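Local coordinates for protein GTP cyclohydrolase (PDB 2R41) that is of unknown function but is an alpha-beta protein of the DUF960 family, possibly a GTP cyclohydrolase, an activity that remains unproven, at residues D48-D53 with I90-D95; V61-S66 with I76-S81. All coordinates share one frame; numbering follows the deposited sequence.

Interaction 1: residues D48-D53 with I90-D95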
loop_
_atom_site.group_PDB
_atom_site.type_symbol
_atom_site.label_atom_id
_atom_site.label_comp_id
_atom_site.label_asym_id
_atom_site.label_seq_id
_atom_site.Cartn_x
_atom_site.Cartn_y
_atom_site.Cartn_z
ATOM N N ASP C 48 -13.969 10.576 -20.363
ATOM C CA ASP C 48 -13.332 10.360 -19.081
ATOM C C ASP C 48 -14.296 9.759 -18.102
ATOM O O ASP C 48 -13.939 9.517 -16.971
ATOM C CB ASP C 48 -12.786 11.662 -18.525
ATOM C CG ASP C 48 -13.878 12.665 -18.187
ATOM O OD1 ASP C 48 -15.072 12.284 -18.200
ATOM O OD2 ASP C 48 -13.556 13.842 -17.888
ATOM N N LEU C 49 -15.540 9.555 -18.519
ATOM C CA LEU C 49 -16.521 8.928 -17.639
ATOM C C LEU C 49 -17.331 7.881 -18.377
ATOM O O LEU C 49 -17.804 8.125 -19.487
ATOM C CB LEU C 49 -17.427 9.962 -17.042
ATOM C CG LEU C 49 -18.574 9.370 -16.243
ATOM C CD1 LEU C 49 -18.156 9.041 -14.842
ATOM C CD2 LEU C 49 -19.625 10.452 -16.235
ATOM N N LEU C 50 -17.452 6.707 -17.760
ATOM C CA LEU C 50 -17.909 5.506 -18.441
ATOM C C LEU C 50 -19.041 4.856 -17.682
ATOM O O LEU C 50 -18.902 4.609 -16.473
ATOM C CB LEU C 50 -16.753 4.544 -18.495
ATOM C CG LEU C 50 -15.885 4.522 -19.737
ATOM C CD1 LEU C 50 -15.565 5.849 -20.303
ATOM C CD2 LEU C 50 -14.635 3.794 -19.411
ATOM N N HIS C 51 -20.160 4.589 -18.358
ATOM C CA HIS C 51 -21.332 3.983 -17.710
ATOM C C HIS C 51 -21.256 2.473 -17.894
ATOM O O HIS C 51 -20.980 1.981 -18.994
ATOM C CB HIS C 51 -22.641 4.478 -18.315
ATOM C CG HIS C 51 -22.829 5.978 -18.287
ATOM N ND1 HIS C 51 -21.831 6.881 -18.618
ATOM C CD2 HIS C 51 -23.934 6.732 -18.042
ATOM C CE1 HIS C 51 -22.303 8.118 -18.559
ATOM N NE2 HIS C 51 -23.575 8.057 -18.212
ATOM N N PHE C 52 -21.490 1.719 -16.832
ATOM C CA PHE C 52 -21.686 0.288 -16.990
ATOM C C PHE C 52 -22.964 -0.172 -16.323
ATOM O O PHE C 52 -23.080 -0.042 -15.121
ATOM C CB PHE C 52 -20.537 -0.458 -16.377
ATOM C CG PHE C 52 -19.215 -0.162 -17.027
ATOM C CD1 PHE C 52 -18.811 -0.851 -18.149
ATOM C CD2 PHE C 52 -18.354 0.789 -16.486
ATOM C CE1 PHE C 52 -17.595 -0.588 -18.724
ATOM C CE2 PHE C 52 -17.163 1.056 -17.068
ATOM C CZ PHE C 52 -16.777 0.365 -18.189
ATOM N N ASP C 53 -23.918 -0.699 -17.083
ATOM C CA ASP C 53 -25.048 -1.357 -16.455
ATOM C C ASP C 53 -24.756 -2.850 -16.256
ATOM O O ASP C 53 -24.270 -3.525 -17.183
ATOM C CB ASP C 53 -26.312 -1.181 -17.270
ATOM C CG ASP C 53 -26.699 0.274 -17.434
ATOM O OD1 ASP C 53 -26.736 0.782 -18.607
ATOM O OD2 ASP C 53 -26.964 0.912 -16.383
ATOM N N ILE C 90 -22.703 1.063 -12.435
ATOM C CA ILE C 90 -21.539 1.779 -11.899
ATOM C C ILE C 90 -20.835 2.633 -12.956
ATOM O O ILE C 90 -21.039 2.466 -14.166
ATOM C CB ILE C 90 -20.471 0.845 -11.299
ATOM C CG1 ILE C 90 -19.780 0.065 -12.393
ATOM C CG2 ILE C 90 -21.060 -0.123 -10.284
ATOM C CD1 ILE C 90 -19.621 -1.435 -12.065
ATOM N N PHE C 91 -19.986 3.534 -12.477
ATOM C CA PHE C 91 -19.263 4.432 -13.334
ATOM C C PHE C 91 -17.788 4.177 -13.179
ATOM O O PHE C 91 -17.328 3.814 -12.068
ATOM C CB PHE C 91 -19.522 5.835 -12.875
ATOM C CG PHE C 91 -20.869 6.355 -13.244
ATOM C CD1 PHE C 91 -21.725 5.622 -14.076
ATOM C CD2 PHE C 91 -21.272 7.615 -12.826
ATOM C CE1 PHE C 91 -22.986 6.129 -14.458
ATOM C CE2 PHE C 91 -22.526 8.137 -13.220
ATOM C CZ PHE C 91 -23.380 7.387 -14.026
ATOM N N ALA C 92 -17.034 4.329 -14.271
ATOM C CA ALA C 92 -15.583 4.438 -14.177
ATOM C C ALA C 92 -15.228 5.874 -14.484
ATOM O O ALA C 92 -15.674 6.465 -15.495
ATOM C CB ALA C 92 -14.918 3.543 -15.128
ATOM N N PHE C 93 -14.431 6.460 -13.613
ATOM C CA PHE C 93 -14.090 7.849 -13.789
ATOM C C PHE C 93 -12.610 8.114 -13.712
ATOM O O PHE C 93 -11.902 7.606 -12.844
ATOM C CB PHE C 93 -14.762 8.675 -12.756
ATOM C CG PHE C 93 -14.435 10.116 -12.857
ATOM C CD1 PHE C 93 -14.701 10.820 -14.034
ATOM C CD2 PHE C 93 -13.885 10.798 -11.762
ATOM C CE1 PHE C 93 -14.440 12.185 -14.125
ATOM C CE2 PHE C 93 -13.612 12.168 -11.838
ATOM C CZ PHE C 93 -13.905 12.862 -13.022
ATOM N N ASP C 94 -12.163 8.968 -14.608
ATOM C CA ASP C 94 -10.775 9.247 -14.733
ATOM C C ASP C 94 -10.626 10.734 -14.628
ATOM O O ASP C 94 -11.009 11.445 -15.524
ATOM C CB ASP C 94 -10.246 8.719 -16.066
ATOM C CG ASP C 94 -8.775 9.005 -16.248
ATOM O OD1 ASP C 94 -8.191 9.561 -15.290
ATOM O OD2 ASP C 94 -8.194 8.723 -17.327
ATOM N N ASP C 95 -10.062 11.199 -13.518
ATOM C CA ASP C 95 -9.945 12.629 -13.260
ATOM C C ASP C 95 -8.587 13.161 -13.709
ATOM O O ASP C 95 -8.261 14.326 -13.481
ATOM C CB ASP C 95 -10.159 12.924 -11.774
ATOM C CG ASP C 95 -9.032 12.401 -10.906
ATOM O OD1 ASP C 95 -7.912 12.222 -11.430
ATOM O OD2 ASP C 95 -9.265 12.169 -9.702
#
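Leu49 fits its CD1 methyl into the hollow between two rings of the facing strand. CD1 lies 4.0 Å from CD2 of Phe91 and equally far from CD1 of Phe93. CG of Leu49 is anti to its backbone N (chi1 173°), which carries the branch across toward residues 90-94. The Phe93 ring, also anti to its backbone N, runs alongside Asp48. Its CD1 comes within 3.3 Å of Asp48 O. On the same face, His51 and Phe91 lie side by side, and both have CG beside the backbone N. The edge of Phe91 is turned to the face of His51, with CE1 of Phe91 3.8 Å from CD2 of His51. The planes meet at 50°, a tilted edge-to-face pair.

The two strands are antiparallel neighbours near the middle of a mixed sheet. Hydrogen-bonded pairs Leu50-Ala92 and Phe52-Ile90 are interleaved with non-hydrogen-bonded pairs Leu49-Phe93 and His51-Phe91. Asp94 N adds a hydrogen bond to Asp48 O at 3.0 Å, nearly along the C=O axis. Phe52 N meets Ile90 O at 2.8 Å in a similar way.

The other face is built round the small Ala92. Its CB abuts the edge of the Phe52 ring, 3.9 Å from CE2 and in the ring plane. CB of Leu50 adjoins the same methyl. Farther along, CB of Phe52 packs on CG1 of Ile90 at 4.1 Å. Helix 26-40 covers this face, with Ile32 on Phe52 and Ile90, and Ile36 on Leu50 and Phe52. At the strand end, Asp94 turns its carboxylate to the N-terminal region: OD1 forms a salt bridge with Arg12, and OD2 accepts a hydrogen bond from Phe8 N.

Interaction 2: residues V61-S66 with I76-S81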
loop_
_atom_site.group_PDB
_atom_site.type_symbol
_atom_site.label_atom_id
_atom_site.label_comp_id
_atom_site.label_asym_id
_atom_site.label_seq_id
_atom_site.Cartn_x
_atom_site.Cartn_y
_atom_site.Cartn_z
ATOM N N VAL C 61 -23.745 -12.436 -14.928
ATOM C CA VAL C 61 -23.756 -10.986 -15.064
ATOM C C VAL C 61 -23.502 -10.579 -16.503
ATOM O O VAL C 61 -22.643 -11.153 -17.180
ATOM C CB VAL C 61 -22.737 -10.304 -14.152
ATOM C CG1 VAL C 61 -22.627 -8.877 -14.518
ATOM C CG2 VAL C 61 -23.191 -10.358 -12.754
ATOM N N THR C 62 -24.252 -9.596 -16.980
ATOM C CA THR C 62 -23.911 -8.984 -18.254
ATOM C C THR C 62 -23.777 -7.493 -18.081
ATOM O O THR C 62 -24.652 -6.831 -17.507
ATOM C CB THR C 62 -24.916 -9.277 -19.390
ATOM O OG1 THR C 62 -24.723 -10.604 -19.871
ATOM C CG2 THR C 62 -24.649 -8.377 -20.552
ATOM N N VAL C 63 -22.671 -6.983 -18.605
ATOM C CA VAL C 63 -22.350 -5.600 -18.499
ATOM C C VAL C 63 -22.661 -4.926 -19.820
ATOM O O VAL C 63 -22.093 -5.287 -20.852
ATOM C CB VAL C 63 -20.873 -5.439 -18.175
ATOM C CG1 VAL C 63 -20.502 -3.991 -18.119
ATOM C CG2 VAL C 63 -20.566 -6.082 -16.853
ATOM N N HIS C 64 -23.576 -3.971 -19.772
ATOM C CA HIS C 64 -23.784 -3.081 -20.881
ATOM C C HIS C 64 -22.869 -1.913 -20.629
ATOM O O HIS C 64 -22.838 -1.378 -19.518
ATOM C CB HIS C 64 -25.220 -2.592 -20.903
ATOM C CG HIS C 64 -25.532 -1.727 -22.076
ATOM N ND1 HIS C 64 -25.706 -2.236 -23.345
ATOM C CD2 HIS C 64 -25.690 -0.388 -22.177
ATOM C CE1 HIS C 64 -25.973 -1.247 -24.178
ATOM N NE2 HIS C 64 -25.961 -0.115 -23.496
ATOM N N PHE C 65 -22.122 -1.528 -21.656
ATOM C CA PHE C 65 -21.308 -0.304 -21.609
ATOM C C PHE C 65 -21.865 0.804 -22.501
ATOM O O PHE C 65 -22.371 0.533 -23.597
ATOM C CB PHE C 65 -19.871 -0.593 -22.048
ATOM C CG PHE C 65 -19.106 0.631 -22.478
ATOM C CD1 PHE C 65 -18.735 1.604 -21.551
ATOM C CD2 PHE C 65 -18.772 0.823 -23.817
ATOM C CE1 PHE C 65 -18.032 2.750 -21.954
ATOM C CE2 PHE C 65 -18.063 1.964 -24.235
ATOM C CZ PHE C 65 -17.688 2.932 -23.307
ATOM N N SER C 66 -21.737 2.048 -22.046
ATOM C CA SER C 66 -21.985 3.203 -22.902
ATOM C C SER C 66 -21.277 4.406 -22.321
ATOM O O SER C 66 -20.773 4.322 -21.210
ATOM C CB SER C 66 -23.494 3.488 -23.043
ATOM O OG SER C 66 -24.112 3.835 -21.808
ATOM N N ILE C 76 -21.242 -7.166 -22.650
ATOM C CA ILE C 76 -20.139 -8.076 -22.368
ATOM C C ILE C 76 -20.643 -9.123 -21.411
ATOM O O ILE C 76 -20.981 -8.809 -20.280
ATOM C CB ILE C 76 -18.894 -7.350 -21.755
ATOM C CG1 ILE C 76 -18.329 -6.274 -22.688
ATOM C CG2 ILE C 76 -17.761 -8.299 -21.585
ATOM C CD1 ILE C 76 -18.917 -4.877 -22.495
ATOM N N ASP C 77 -20.696 -10.369 -21.866
ATOM C CA ASP C 77 -21.229 -11.441 -21.028
ATOM C C ASP C 77 -20.170 -11.944 -20.092
ATOM O O ASP C 77 -19.124 -12.369 -20.524
ATOM C CB ASP C 77 -21.772 -12.604 -21.865
ATOM C CG ASP C 77 -23.014 -12.217 -22.691
ATOM O OD1 ASP C 77 -23.205 -12.827 -23.776
ATOM O OD2 ASP C 77 -23.796 -11.312 -22.270
ATOM N N LEU C 78 -20.441 -11.903 -18.803
ATOM C CA LEU C 78 -19.443 -12.333 -17.863
ATOM C C LEU C 78 -19.709 -13.707 -17.312
ATOM O O LEU C 78 -20.868 -14.111 -17.139
ATOM C CB LEU C 78 -19.333 -11.351 -16.712
ATOM C CG LEU C 78 -18.653 -10.028 -17.038
ATOM C CD1 LEU C 78 -18.520 -9.253 -15.763
ATOM C CD2 LEU C 78 -17.312 -10.257 -17.709
ATOM N N PRO C 79 -18.619 -14.425 -16.999
ATOM C CA PRO C 79 -18.734 -15.747 -16.433
ATOM C C PRO C 79 -19.362 -15.697 -15.069
ATOM O O PRO C 79 -19.952 -16.674 -14.658
ATOM C CB PRO C 79 -17.276 -16.240 -16.356
ATOM C CG PRO C 79 -16.418 -15.019 -16.368
ATOM C CD PRO C 79 -17.206 -14.012 -17.183
ATOM N N PHE C 80 -19.269 -14.568 -14.384
ATOM C CA PHE C 80 -19.703 -14.501 -12.973
ATOM C C PHE C 80 -21.197 -14.592 -12.693
ATOM O O PHE C 80 -22.024 -14.345 -13.549
ATOM C CB PHE C 80 -19.058 -13.303 -12.255
ATOM C CG PHE C 80 -17.589 -13.274 -12.428
ATOM C CD1 PHE C 80 -16.808 -14.343 -11.960
ATOM C CD2 PHE C 80 -16.984 -12.251 -13.129
ATOM C CE1 PHE C 80 -15.429 -14.367 -12.148
ATOM C CE2 PHE C 80 -15.606 -12.252 -13.334
ATOM C CZ PHE C 80 -14.825 -13.307 -12.842
ATOM N N SER C 81 -21.514 -14.968 -11.472
ATOM C CA SER C 81 -22.869 -15.135 -11.047
ATOM C C SER C 81 -23.528 -13.799 -10.721
ATOM O O SER C 81 -22.964 -12.970 -9.970
ATOM C CB SER C 81 -22.882 -15.991 -9.807
ATOM O OG SER C 81 -23.862 -16.967 -9.956
#
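Four backbone hydrogen bonds join residues 61-66 to 76-81. Val63 and Ile76 form a hydrogen-bonded pair. Ile76 N reaches Val63 O at 2.7 Å, in the carbonyl plane. The return bond from Val63 N is straighter at hydrogen (171°), but its donor stands above the carbonyl plane of Ile76. Leu78 N meets Val61 O at 2.8 Å, nearly along the C=O axis. Past the corner at Pro79 and Phe80, Val61 N still finds Phe80 O at 2.9 Å.

One side-chain hydrogen bond crosses. Thr62 and Asp77 form a non-hydrogen-bonded backbone pair and point the same way. Thr62 OG1 donates to Asp77 OD2 at 2.7 Å, approaching from above the carboxylate plane. Both OG1 of Thr62 and CG of Asp77 lie beside their own backbone N. Asn57 ND2 also bonds to Thr62 OG1, so two partners hold this hydroxyl.

Apolar contacts are fewer. The Leu78 and Val63 side chains cross obliquely, with CD1 of Leu78 3.9 Å from CG2 of Val63. The same methyl lies more loosely by CG1 of Val61. CD1 of Ile76 lies loosely by CB of Phe65, 4.4 Å away. Helix 26-40 touches Leu78 through Leu28 and Ser31. Leu38 and Leu34 of a neighbouring subunit pack on Ile76 and Leu78. The arrangement is an antiparallel beta hairpin, formed by strands 60-66 and 73-78 at one margin of the chain's mixed sheet.

Interactions 1 and 2 lie in one mixed sheet, their centres 15 Å apart. Strands 89-94, 49-57, 60-66 and 73-78 stand next to one another in that order. Strands 49-57 and 60-66 are consecutive and join the two contacts. Probable hydrogen bonds run from His64 N to Asp53 O and from His51 N to Ser66 O. Phe65 also packs on Leu50. Both segments of interaction 2 come between the two segments of interaction 1 in sequence. Strand 89-94 thus returns past the hairpin to pair with 49-57 on its other side. Helix 26-40 packs against both contacts, so the central pair and the marginal hairpin share one core.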